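Local coordinates for hypothetical protein PA2201 (Pseudomonas aeruginosa, PDB 2FEF), which is of unknown function but may be an immunity protein that neutralises a bacterial DNase toxin of the PoNe type, at residues Ala90-Leu95 against Gly254-Glu259; Pro224-Gln229 against Met258-Leu263; Val273-Pro278 against Leu284-Arg289. All coordinates share one frame; numbering follows the deposited sequence.

Interaction 1 (Ala90-Leu95 against Gly254-Glu259); sequences AIDRGL and GWWAME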
loop_
_atom_site.group_PDB
_atom_site.type_symbol
_atom_site.label_atom_id
_atom_site.label_comp_id
_atom_site.label_asym_id
_atom_site.label_seq_id
_atom_site.Cartn_x
_atom_site.Cartn_y
_atom_site.Cartn_z
ATOM N N ALA B 90 -0.914 15.500 11.394
ATOM C CA ALA B 90 -0.307 15.820 12.687
ATOM C C ALA B 90 -0.802 17.198 13.219
ATOM O O ALA B 90 -1.031 17.369 14.413
ATOM C CB ALA B 90 1.206 15.809 12.539
ATOM N N ILE B 91 -0.958 18.168 12.333
ATOM C CA ILE B 91 -1.585 19.451 12.695
ATOM C C ILE B 91 -3.020 19.245 13.241
ATOM O O ILE B 91 -3.385 19.730 14.357
ATOM C CB ILE B 91 -1.630 20.459 11.484
ATOM C CG1 ILE B 91 -0.200 20.731 10.962
ATOM C CG2 ILE B 91 -2.314 21.809 11.978
ATOM C CD1 ILE B 91 -0.152 21.461 9.622
ATOM N N ASP B 92 -3.841 18.525 12.477
ATOM C CA ASP B 92 -5.215 18.171 12.952
ATOM C C ASP B 92 -5.214 17.557 14.358
ATOM O O ASP B 92 -6.050 17.893 15.212
ATOM C CB ASP B 92 -5.845 17.136 12.015
ATOM C CG ASP B 92 -6.400 17.726 10.722
ATOM O OD1 ASP B 92 -6.405 18.962 10.547
ATOM O OD2 ASP B 92 -6.809 16.901 9.844
ATOM N N ARG B 93 -4.246 16.669 14.601
ATOM C CA ARG B 93 -4.216 15.864 15.820
ATOM C C ARG B 93 -3.838 16.679 17.054
ATOM O O ARG B 93 -4.047 16.224 18.181
ATOM C CB ARG B 93 -3.234 14.688 15.678
ATOM C CG ARG B 93 -3.223 13.740 16.904
ATOM C CD ARG B 93 -4.589 13.103 17.127
ATOM N NE ARG B 93 -4.620 12.268 18.342
ATOM C CZ ARG B 93 -4.708 12.738 19.583
ATOM N NH1 ARG B 93 -4.807 14.057 19.803
ATOM N NH2 ARG B 93 -4.713 11.876 20.614
ATOM N N GLY B 94 -3.249 17.854 16.848
ATOM C CA GLY B 94 -2.855 18.704 17.983
ATOM C C GLY B 94 -1.404 18.516 18.408
ATOM O O GLY B 94 -1.021 18.985 19.475
ATOM N N LEU B 95 -0.582 17.854 17.583
ATOM C CA LEU B 95 0.863 17.728 17.902
ATOM C C LEU B 95 1.485 19.133 18.012
ATOM O O LEU B 95 1.195 20.022 17.202
ATOM C CB LEU B 95 1.602 16.848 16.870
ATOM C CG LEU B 95 1.194 15.358 16.968
ATOM C CD1 LEU B 95 1.762 14.563 15.840
ATOM C CD2 LEU B 95 1.722 14.785 18.253
ATOM N N GLY B 254 -6.011 21.475 3.710
ATOM C CA GLY B 254 -7.213 21.078 4.454
ATOM C C GLY B 254 -7.970 22.250 5.078
ATOM O O GLY B 254 -8.313 23.235 4.407
ATOM N N TRP B 255 -8.205 22.125 6.379
ATOM C CA TRP B 255 -8.998 23.061 7.180
ATOM C C TRP B 255 -8.300 24.400 7.446
ATOM O O TRP B 255 -8.942 25.388 7.783
ATOM C CB TRP B 255 -9.239 22.351 8.511
ATOM C CG TRP B 255 -10.068 23.013 9.564
ATOM C CD1 TRP B 255 -9.626 23.689 10.655
ATOM C CD2 TRP B 255 -11.484 22.978 9.647
ATOM N NE1 TRP B 255 -10.683 24.086 11.426
ATOM C CE2 TRP B 255 -11.848 23.650 10.830
ATOM C CE3 TRP B 255 -12.487 22.420 8.844
ATOM C CZ2 TRP B 255 -13.177 23.811 11.215
ATOM C CZ3 TRP B 255 -13.813 22.571 9.239
ATOM C CH2 TRP B 255 -14.144 23.264 10.411
ATOM N N TRP B 256 -6.977 24.423 7.321
ATOM C CA TRP B 256 -6.175 25.453 7.981
ATOM C C TRP B 256 -5.854 26.669 7.141
ATOM O O TRP B 256 -5.327 26.557 6.054
ATOM C CB TRP B 256 -4.869 24.820 8.514
ATOM C CG TRP B 256 -5.227 23.715 9.452
ATOM C CD1 TRP B 256 -5.096 22.369 9.237
ATOM C CD2 TRP B 256 -5.849 23.868 10.718
ATOM N NE1 TRP B 256 -5.607 21.677 10.304
ATOM C CE2 TRP B 256 -6.067 22.573 11.237
ATOM C CE3 TRP B 256 -6.260 24.986 11.467
ATOM C CZ2 TRP B 256 -6.665 22.350 12.471
ATOM C CZ3 TRP B 256 -6.864 24.769 12.697
ATOM C CH2 TRP B 256 -7.058 23.461 13.192
ATOM N N ALA B 257 -6.134 27.846 7.698
ATOM C CA ALA B 257 -5.677 29.095 7.110
ATOM C C ALA B 257 -4.201 29.287 7.398
ATOM O O ALA B 257 -3.818 30.170 8.162
ATOM C CB ALA B 257 -6.492 30.295 7.692
HETATM N N MSE B 258 -3.374 28.483 6.738
HETATM C CA MSE B 258 -1.911 28.476 6.923
HETATM C C MSE B 258 -1.305 29.761 6.444
HETATM O O MSE B 258 -0.315 30.222 7.007
HETATM C CB MSE B 258 -1.331 27.385 6.004
HETATM C CG MSE B 258 -1.686 26.076 6.497
HETATM SE SE MSE B 258 -0.823 24.763 5.308
HETATM C CE MSE B 258 -1.472 23.285 6.353
ATOM N N GLU B 259 -1.890 30.330 5.386
ATOM C CA GLU B 259 -1.390 31.582 4.839
ATOM C C GLU B 259 -1.568 32.754 5.834
ATOM O O GLU B 259 -0.620 33.490 6.090
ATOM C CB GLU B 259 -1.977 31.895 3.453
ATOM C CG GLU B 259 -3.433 32.426 3.306
ATOM C CD GLU B 259 -4.518 31.456 3.709
ATOM O OE1 GLU B 259 -4.499 31.001 4.877
ATOM O OE2 GLU B 259 -5.462 31.219 2.925
HETATM O O HOH W 1 -7.314 19.673 7.849
#
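Asp92 and Trp256 meet where the C-terminal end of helix 66-93 faces the loop leading into helix 258-267, the closest CA atoms, Asp92 CA and Trp255 CA, being 8.5 Å apart. The indole NE1 of Trp256 donates to Asp92 OD1 at 2.8 Å, with an N-H...O angle of 158°. The oxygen sits near the ring plane, met almost along its C-O bond, while the carboxylate is turned 50° from the indole. A water that donates to the same OD1 at 2.9 Å accepts from Trp255 N, and OD2 pairs with Arg31, so both oxygens of this buried acid are engaged. In Ile91, a chi1 of -58° swings CG2 away from the backbone N and out over the five-membered ring, a CH-pi contact 3.9 Å from the centroid. Trp255 CD1 takes the other face of the Trp256 indole, which is thereby sandwiched. Farther along, Ile91 CD1 touches CE of the selenomethionine Met258 at 4.0 Å. The helix 66-93 ends in a Schellman motif, with Gly94 at positive phi, and the contact joins this all-helical protein's N-terminal family region to its PoNi-type C-terminal region.

Interaction 2 (Pro224-Gln229 against Met258-Leu263); sequences PYLQSQ and MEVSAL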
loop_
_atom_site.group_PDB
_atom_site.type_symbol
_atom_site.label_atom_id
_atom_site.label_comp_id
_atom_site.label_asym_id
_atom_site.label_seq_id
_atom_site.Cartn_x
_atom_site.Cartn_y
_atom_site.Cartn_z
ATOM N N PRO B 224 -12.156 39.448 7.561
ATOM C CA PRO B 224 -13.163 39.077 6.550
ATOM C C PRO B 224 -12.748 37.895 5.659
ATOM O O PRO B 224 -13.589 37.050 5.342
ATOM C CB PRO B 224 -13.321 40.367 5.725
ATOM C CG PRO B 224 -13.046 41.466 6.741
ATOM C CD PRO B 224 -11.827 40.886 7.460
ATOM N N TYR B 225 -11.470 37.828 5.302
ATOM C CA TYR B 225 -10.913 36.694 4.556
ATOM C C TYR B 225 -11.096 35.362 5.287
ATOM O O TYR B 225 -11.556 34.385 4.679
ATOM C CB TYR B 225 -9.433 36.940 4.207
ATOM C CG TYR B 225 -8.777 35.801 3.431
ATOM C CD1 TYR B 225 -8.925 35.701 2.057
ATOM C CD2 TYR B 225 -7.984 34.826 4.100
ATOM C CE1 TYR B 225 -8.303 34.656 1.345
ATOM C CE2 TYR B 225 -7.355 33.787 3.397
ATOM C CZ TYR B 225 -7.525 33.715 2.015
ATOM O OH TYR B 225 -6.921 32.671 1.314
ATOM N N LEU B 226 -10.744 35.312 6.579
ATOM C CA LEU B 226 -10.956 34.099 7.366
ATOM C C LEU B 226 -12.434 33.714 7.480
ATOM O O LEU B 226 -12.764 32.528 7.452
ATOM C CB LEU B 226 -10.385 34.242 8.791
ATOM C CG LEU B 226 -8.891 34.053 8.996
ATOM C CD1 LEU B 226 -8.518 34.240 10.449
ATOM C CD2 LEU B 226 -8.481 32.644 8.510
ATOM N N GLN B 227 -13.316 34.697 7.665
ATOM C CA GLN B 227 -14.748 34.417 7.785
ATOM C C GLN B 227 -15.328 33.869 6.491
ATOM O O GLN B 227 -16.042 32.866 6.510
ATOM C CB GLN B 227 -15.537 35.668 8.214
ATOM C CG GLN B 227 -17.100 35.466 8.334
ATOM C CD GLN B 227 -17.498 34.407 9.355
ATOM O OE1 GLN B 227 -16.708 34.048 10.230
ATOM N NE2 GLN B 227 -18.726 33.889 9.237
ATOM N N SER B 228 -15.022 34.530 5.374
ATOM C CA SER B 228 -15.642 34.194 4.109
ATOM C C SER B 228 -14.972 33.012 3.408
ATOM O O SER B 228 -15.670 32.155 2.857
ATOM C CB SER B 228 -15.698 35.419 3.196
ATOM O OG SER B 228 -14.460 35.644 2.549
ATOM N N GLN B 229 -13.637 32.933 3.446
ATOM C CA GLN B 229 -12.976 31.890 2.672
ATOM C C GLN B 229 -12.738 30.590 3.439
ATOM O O GLN B 229 -12.406 29.567 2.839
ATOM C CB GLN B 229 -11.683 32.412 1.992
ATOM C CG GLN B 229 -11.885 33.618 1.030
ATOM C CD GLN B 229 -12.983 33.378 0.022
ATOM O OE1 GLN B 229 -12.991 32.354 -0.686
ATOM N NE2 GLN B 229 -13.941 34.301 -0.032
HETATM N N MSE B 258 -3.374 28.483 6.738
HETATM C CA MSE B 258 -1.911 28.476 6.923
HETATM C C MSE B 258 -1.305 29.761 6.444
HETATM O O MSE B 258 -0.315 30.222 7.007
HETATM C CB MSE B 258 -1.331 27.385 6.004
HETATM C CG MSE B 258 -1.686 26.076 6.497
HETATM SE SE MSE B 258 -0.823 24.763 5.308
HETATM C CE MSE B 258 -1.472 23.285 6.353
ATOM N N GLU B 259 -1.890 30.330 5.386
ATOM C CA GLU B 259 -1.390 31.582 4.839
ATOM C C GLU B 259 -1.568 32.754 5.834
ATOM O O GLU B 259 -0.620 33.490 6.090
ATOM C CB GLU B 259 -1.977 31.895 3.453
ATOM C CG GLU B 259 -3.433 32.426 3.306
ATOM C CD GLU B 259 -4.518 31.456 3.709
ATOM O OE1 GLU B 259 -4.499 31.001 4.877
ATOM O OE2 GLU B 259 -5.462 31.219 2.925
ATOM N N VAL B 260 -2.768 32.897 6.374
ATOM C CA VAL B 260 -3.060 33.970 7.365
ATOM C C VAL B 260 -2.183 33.788 8.618
ATOM O O VAL B 260 -1.604 34.754 9.145
ATOM C CB VAL B 260 -4.559 34.005 7.753
ATOM C CG1 VAL B 260 -4.872 35.168 8.740
ATOM C CG2 VAL B 260 -5.429 34.134 6.521
ATOM N N SER B 261 -2.103 32.555 9.104
ATOM C CA SER B 261 -1.279 32.282 10.291
ATOM C C SER B 261 0.196 32.618 10.026
ATOM O O SER B 261 0.829 33.283 10.859
ATOM C CB SER B 261 -1.459 30.832 10.768
ATOM O OG SER B 261 -2.864 30.506 10.799
ATOM N N ALA B 262 0.731 32.211 8.859
ATOM C CA ALA B 262 2.137 32.515 8.536
ATOM C C ALA B 262 2.343 34.020 8.370
ATOM O O ALA B 262 3.360 34.575 8.793
ATOM C CB ALA B 262 2.586 31.735 7.296
ATOM N N LEU B 263 1.363 34.711 7.791
ATOM C CA LEU B 263 1.471 36.181 7.683
ATOM C C LEU B 263 1.568 36.852 9.056
ATOM O O LEU B 263 2.275 37.849 9.209
ATOM C CB LEU B 263 0.310 36.772 6.834
ATOM C CG LEU B 263 0.355 36.436 5.336
ATOM C CD1 LEU B 263 -1.007 36.678 4.630
ATOM C CD2 LEU B 263 1.492 37.183 4.626
#
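Tyr225 and Glu259 meet between helices 223-234 and 258-267, the two side chains coming from opposite directions; the helix segments run nearly antiparallel at 166° with their axes 11.1 Å apart. At that spacing the side chains alone bridge the gap. Tyr225 CG is anti to the backbone N (chi1 180°), which sends the ring across toward helix 258-267, and its hydroxyl OH donates to Glu259 OE2 at 2.6 Å. The acceptor stands at the ring edge, near its plane, and is approached on its anti side but well tilted from the carboxylate plane; carboxylate and phenol are almost perpendicular, 88° apart. Glu259 holds CG between the backbone N and the carbonyl carbon and bends again at chi2, folding the acid back over its own helix, where OE1 accepts from Val260 N at 3.0 Å. Tyr230 OH also bonds OE2, and the buried carboxylate is thus held by two phenols and a backbone N-H, an environment that probably helps it stay ionised.

Beside this polar grip the packing is apolar and close. Val260 reaches across with both methyls: CG2 lies at the ring edge, 3.6 Å from Tyr225 CD2, and also touches Leu226 CD2 at 3.9 Å, while CG1 faces Leu226 CD1 at 4.1 Å. Within its own helix, Gln229 CB covers the rim of one face of the Tyr225 ring. The other flank of helix 223-234 is looser and partly exposed; there Gln229 NE2 donates to Ser228 OG at 3.0 Å, a local link within the helix.

Around the pair, helix 201-204 packs on Tyr225 and Glu259 through Phe204, Leu274 of helix 272-275 touches both Leu226 and Val260, and helix 146-158 lies against Met258, Ser261 and Ala262.

Interaction 3 (Val273-Pro278 against Leu284-Arg289); sequences VLRASP and LVDYAR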
loop_
_atom_site.group_PDB
_atom_site.type_symbol
_atom_site.label_atom_id
_atom_site.label_comp_id
_atom_site.label_asym_id
_atom_site.label_seq_id
_atom_site.Cartn_x
_atom_site.Cartn_y
_atom_site.Cartn_z
ATOM N N VAL B 273 -7.756 39.393 16.971
ATOM C CA VAL B 273 -9.015 39.293 16.228
ATOM C C VAL B 273 -9.099 37.979 15.414
ATOM O O VAL B 273 -10.179 37.375 15.281
ATOM C CB VAL B 273 -9.267 40.550 15.343
ATOM C CG1 VAL B 273 -8.276 40.680 14.191
ATOM C CG2 VAL B 273 -10.726 40.598 14.863
ATOM N N LEU B 274 -7.949 37.501 14.960
ATOM C CA LEU B 274 -7.943 36.304 14.122
ATOM C C LEU B 274 -8.035 34.991 14.915
ATOM O O LEU B 274 -8.405 33.942 14.370
ATOM C CB LEU B 274 -6.707 36.309 13.229
ATOM C CG LEU B 274 -6.460 37.596 12.437
ATOM C CD1 LEU B 274 -5.186 37.410 11.666
ATOM C CD2 LEU B 274 -7.646 37.927 11.512
ATOM N N ARG B 275 -7.696 35.040 16.199
ATOM C CA ARG B 275 -7.701 33.824 17.034
ATOM C C ARG B 275 -9.099 33.286 17.309
ATOM O O ARG B 275 -9.256 32.125 17.717
ATOM C CB ARG B 275 -6.951 34.083 18.349
ATOM C CG ARG B 275 -5.510 34.350 18.041
ATOM C CD ARG B 275 -4.590 34.006 19.151
ATOM N NE ARG B 275 -3.238 34.231 18.684
ATOM C CZ ARG B 275 -2.166 33.587 19.119
ATOM N NH1 ARG B 275 -2.285 32.645 20.046
ATOM N NH2 ARG B 275 -0.973 33.874 18.584
ATOM N N ALA B 276 -10.111 34.118 17.106
ATOM C CA ALA B 276 -11.508 33.666 17.171
ATOM C C ALA B 276 -11.791 32.601 16.121
ATOM O O ALA B 276 -12.727 31.802 16.291
ATOM C CB ALA B 276 -12.447 34.842 17.000
ATOM N N SER B 277 -10.995 32.595 15.041
ATOM C CA SER B 277 -11.260 31.679 13.898
ATOM C C SER B 277 -10.784 30.264 14.194
ATOM O O SER B 277 -9.625 30.076 14.559
ATOM C CB SER B 277 -10.600 32.159 12.612
ATOM O OG SER B 277 -10.740 31.105 11.644
ATOM N N PRO B 278 -11.671 29.270 14.051
ATOM C CA PRO B 278 -11.311 27.862 14.233
ATOM C C PRO B 278 -10.326 27.348 13.179
ATOM O O PRO B 278 -9.823 26.214 13.300
ATOM C CB PRO B 278 -12.650 27.128 14.118
ATOM C CG PRO B 278 -13.584 28.085 13.482
ATOM C CD PRO B 278 -13.112 29.457 13.777
ATOM N N LEU B 284 0.675 27.939 16.825
ATOM C CA LEU B 284 1.876 27.853 16.020
ATOM C C LEU B 284 2.489 29.208 15.764
ATOM O O LEU B 284 3.727 29.327 15.718
ATOM C CB LEU B 284 1.624 27.108 14.693
ATOM C CG LEU B 284 1.231 25.642 14.883
ATOM C CD1 LEU B 284 1.129 24.923 13.521
ATOM C CD2 LEU B 284 2.291 24.916 15.778
ATOM N N VAL B 285 1.639 30.227 15.604
ATOM C CA VAL B 285 2.136 31.607 15.640
ATOM C C VAL B 285 2.999 31.798 16.884
ATOM O O VAL B 285 4.128 32.288 16.803
ATOM C CB VAL B 285 0.986 32.633 15.536
ATOM C CG1 VAL B 285 1.528 34.088 15.714
ATOM C CG2 VAL B 285 0.239 32.448 14.170
ATOM N N ASP B 286 2.468 31.399 18.045
ATOM C CA ASP B 286 3.183 31.564 19.302
ATOM C C ASP B 286 4.499 30.787 19.309
ATOM O O ASP B 286 5.521 31.330 19.727
ATOM C CB ASP B 286 2.282 31.171 20.491
ATOM C CG ASP B 286 1.058 32.079 20.638
ATOM O OD1 ASP B 286 1.073 33.222 20.101
ATOM O OD2 ASP B 286 0.064 31.653 21.308
ATOM N N TYR B 287 4.454 29.534 18.835
ATOM C CA TYR B 287 5.612 28.643 18.753
ATOM C C TYR B 287 6.735 29.249 17.911
ATOM O O TYR B 287 7.888 29.311 18.364
ATOM C CB TYR B 287 5.215 27.274 18.163
ATOM C CG TYR B 287 6.380 26.379 17.851
ATOM C CD1 TYR B 287 7.056 25.709 18.868
ATOM C CD2 TYR B 287 6.838 26.216 16.537
ATOM C CE1 TYR B 287 8.136 24.883 18.591
ATOM C CE2 TYR B 287 7.917 25.386 16.261
ATOM C CZ TYR B 287 8.578 24.747 17.302
ATOM O OH TYR B 287 9.648 23.914 17.032
ATOM N N ALA B 288 6.398 29.672 16.686
ATOM C CA ALA B 288 7.375 30.258 15.772
ATOM C C ALA B 288 8.008 31.543 16.370
ATOM O O ALA B 288 9.225 31.735 16.287
ATOM C CB ALA B 288 6.707 30.553 14.430
ATOM N N ARG B 289 7.181 32.395 16.990
ATOM C CA ARG B 289 7.679 33.641 17.581
ATOM C C ARG B 289 8.631 33.328 18.721
ATOM O O ARG B 289 9.739 33.875 18.755
ATOM C CB ARG B 289 6.538 34.543 18.050
ATOM C CG ARG B 289 5.721 35.142 16.895
ATOM C CD ARG B 289 4.528 35.924 17.395
ATOM N NE ARG B 289 3.934 36.720 16.326
ATOM C CZ ARG B 289 2.795 37.398 16.437
ATOM N NH1 ARG B 289 2.118 37.390 17.577
ATOM N NH2 ARG B 289 2.334 38.091 15.411
#
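A bidentate salt bridge, Arg275 to Asp286, ties the short helix 272-275 to the C-terminal helix 282-292 across a brief connection in the chain. The guanidinium offers its end, NH1 and NH2, with one nitrogen for each carboxylate oxygen. NH1 donates to Asp286 OD2 at 2.8 Å and 164°, close to the guanidinium plane and on the syn side of the oxygen, though tilted from the carboxylate plane. NH2 donates to Asp286 OD1 at 2.6 Å with a more bent angle of 148°, coming from above the carboxylate plane. The two flat groups are therefore not quite coplanar but turned 24° from each other. An arginine chain extended from CG to NE helps bridge the 11.3 Å between Arg275 CA and Asp286 CA.

Val285 flanks the pair: its CG1 lies 3.8 Å from Arg275 NH2. The same methyl sits over the centre of the Arg289 guanidinium, 3.5 Å above its plane, and so touches both arginines, whose like-charged Arg275 NH2 and Arg289 NH1 come within 4.8 Å. Arg275 NE has a second acid in Asp271, so its charge is probably balanced by two carboxylates.

Asp286 is exposed, whereas Val285 turns inward onto Ser261 of helix 258-267. Leu274 packs on helices 223-234 and 258-267, Arg289 bonds the carbonyls of Gly264 and Trp269, and Leu284 and Tyr287 lie against helix 97-127.

In the fold
Helix 258-267 joins the set: interactions 1 and 2 share Met258 and Glu259 at its start, their centres about 13 Å apart, and touch through the side chains of Ala257 and Leu226. Interaction 3, with its centre about 11 Å from that of interaction 2, touches it through Val260 CG1 and Leu274 CD1 at 3.7 Å, and through Val285 CG2 and Ser261 O at 3.5 Å. It also reaches interaction 1, about 12 Å away between centres, by a probable hydrogen bond from Trp255 NE1 to Pro278 O at 3.0 Å. Interactions 1 and 2 are buried, while interaction 3 is partly exposed. All three join helical parts of the fold.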